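Local atomic coordinates of neutral ceramidase (Pseudomonas aeruginosa, PDB entry 2ZWS), a protein that hydrolyses the N-acyl linkage of ceramides to give sphingosine and free fatty acid, and also catalyses the reverse synthesis, as a zinc-dependent secreted amidohydrolase. Residues A[47-52]-A[293-298]. Numbering follows the deposited sequence.
Sequences IEEAAS and GELDSR. With PLM (palmitic acid), chain G.
Leu295 and Glu49 join two different beta sheets of the N-terminal ceramidase region. The end of strand 41-49, in a large mixed sheet, meets the start of strand 295-303, an outermost strand of a four-stranded sheet, through side chains. The axes of segments 47-49 and 295-298 approach to 8.2 Å, at 118° between their N-to-C directions.

The polar link is one hydrogen bond, from backbone to side chain. Leu295 N donates to Glu49 OE1 at 3.1 Å, nearly straight at 171°. Glu49 CG lies anti to its backbone N (chi1 -151°), and the extended chain beyond it carries the carboxylate across to the other strand. The amide meets OE1 from above the carboxylate plane. Glu49 OE2 lies 3.5 Å from Glu294 CA. The carboxylate of Glu294 turns away and forms a salt bridge with Arg489.

The apolar part centres on Leu295. Its CG packs 3.9 Å from Glu49 CB. Its CD1 lies against the backbone of strand 41-49, 3.5 Å from both Ile47 O and Glu49 N. CD1 is also 3.9 Å from Ile47 CG2, and the two side chains cross at about a right angle. Tyr5, Leu56 and Ile400 also touch Leu295.

Farther along, Arg298 NH1 forms a salt bridge with Asp296 OD1, its hydrogen bond weak, and a hydrogen bond with Ser297 O. Arg298 NH2 bonds Leu490 O. The palmitic acid carboxyl lies over one guanidinium face, displaced toward the rim, with its O2 3.1 Å from Arg298 NH2.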
# COMPACT_ATOMS: atom_id res chain seq x y z
N ILE A 47 -12.10 5.58 14.93
CA ILE A 47 -12.05 6.57 16.01
C ILE A 47 -13.44 7.13 16.23
O ILE A 47 -14.12 7.49 15.28
CB ILE A 47 -11.10 7.74 15.67
CG1 ILE A 47 -9.71 7.21 15.28
CG2 ILE A 47 -11.00 8.73 16.85
CD1 ILE A 47 -8.84 8.29 14.66
N GLU A 48 -13.86 7.21 17.48
CA GLU A 48 -15.18 7.75 17.79
C GLU A 48 -15.04 8.82 18.84
O GLU A 48 -14.26 8.68 19.79
CB GLU A 48 -16.09 6.71 18.41
CG GLU A 48 -16.40 5.51 17.61
CD GLU A 48 -17.69 4.84 18.10
OE1 GLU A 48 -17.90 4.70 19.34
OE2 GLU A 48 -18.49 4.45 17.23
N GLU A 49 -15.82 9.88 18.70
CA GLU A 49 -15.81 10.93 19.69
C GLU A 49 -16.76 10.47 20.78
O GLU A 49 -17.88 10.08 20.49
CB GLU A 49 -16.29 12.24 19.04
CG GLU A 49 -15.72 13.50 19.65
CD GLU A 49 -16.40 14.75 19.13
OE1 GLU A 49 -16.88 14.77 17.94
OE2 GLU A 49 -16.46 15.72 19.91
N ALA A 50 -16.32 10.47 22.03
CA ALA A 50 -17.24 10.07 23.08
C ALA A 50 -18.43 11.06 23.16
O ALA A 50 -19.47 10.73 23.69
CB ALA A 50 -16.50 9.93 24.42
N ALA A 51 -18.31 12.23 22.53
CA ALA A 51 -19.25 13.37 22.76
C ALA A 51 -20.64 13.66 22.07
O ALA A 51 -21.53 14.03 22.83
CB ALA A 51 -18.46 14.70 22.92
N SER A 52 -20.96 13.51 20.76
CA SER A 52 -20.56 12.52 19.73
C SER A 52 -20.83 11.07 20.17
O SER A 52 -21.33 10.87 21.29
CB SER A 52 -19.15 12.77 19.22
OG SER A 52 -19.15 13.76 18.22
N GLY A 293 -10.82 17.50 20.87
CA GLY A 293 -11.81 18.22 20.08
C GLY A 293 -12.60 17.32 19.15
O GLY A 293 -12.49 16.07 19.18
N GLU A 294 -13.41 17.96 18.31
CA GLU A 294 -14.40 17.25 17.51
C GLU A 294 -13.80 16.37 16.43
O GLU A 294 -12.67 16.58 16.00
CB GLU A 294 -15.38 18.24 16.87
CG GLU A 294 -14.80 19.04 15.75
CD GLU A 294 -15.81 19.98 15.09
OE1 GLU A 294 -15.41 21.10 14.77
OE2 GLU A 294 -16.99 19.62 14.86
N LEU A 295 -14.58 15.38 16.01
CA LEU A 295 -14.32 14.68 14.77
C LEU A 295 -15.26 15.25 13.71
O LEU A 295 -16.43 15.52 13.98
CB LEU A 295 -14.61 13.17 14.92
CG LEU A 295 -13.80 12.41 15.98
CD1 LEU A 295 -14.11 10.92 15.87
CD2 LEU A 295 -12.31 12.68 15.87
N ASP A 296 -14.75 15.41 12.50
CA ASP A 296 -15.57 15.88 11.39
C ASP A 296 -14.92 15.39 10.11
O ASP A 296 -13.77 14.89 10.12
CB ASP A 296 -15.61 17.42 11.40
CG ASP A 296 -16.79 18.01 10.63
OD1 ASP A 296 -17.64 17.27 10.08
OD2 ASP A 296 -16.86 19.25 10.60
N SER A 297 -15.65 15.54 9.02
CA SER A 297 -15.08 15.15 7.74
C SER A 297 -15.85 15.74 6.58
O SER A 297 -17.03 16.17 6.73
CB SER A 297 -15.08 13.62 7.61
OG SER A 297 -16.42 13.16 7.61
N ARG A 298 -15.20 15.75 5.41
CA ARG A 298 -15.88 16.09 4.15
C ARG A 298 -15.32 15.17 3.07
O ARG A 298 -14.20 14.67 3.18
CB ARG A 298 -15.66 17.55 3.74
CG ARG A 298 -16.31 18.58 4.64
CD ARG A 298 -17.85 18.58 4.58
NE ARG A 298 -18.36 19.74 5.31
CZ ARG A 298 -18.42 19.82 6.64
NH1 ARG A 298 -18.01 18.81 7.40
NH2 ARG A 298 -18.87 20.92 7.22
C1 PLM G . -22.38 19.48 7.26
O1 PLM G . -22.35 18.49 8.05
O2 PLM G . -21.91 20.57 7.64
C2 PLM G . -22.98 19.34 5.88
C3 PLM G . -22.37 18.13 5.18
C4 PLM G . -23.07 17.87 3.86
C5 PLM G . -24.43 17.18 3.99
C6 PLM G . -24.86 16.69 2.61
C7 PLM G . -25.80 17.68 1.93
C8 PLM G . -25.13 18.44 0.79
C9 PLM G . -26.15 19.25 0.00
CA PLM G . -25.75 20.71 -0.13
CB PLM G . -24.99 20.97 -1.43
CC PLM G . -23.75 21.81 -1.16
CD PLM G . -23.76 23.11 -1.96
CE PLM G . -22.79 24.14 -1.39
CF PLM G . -21.40 24.03 -2.02
CG PLM G . -21.32 24.77 -3.35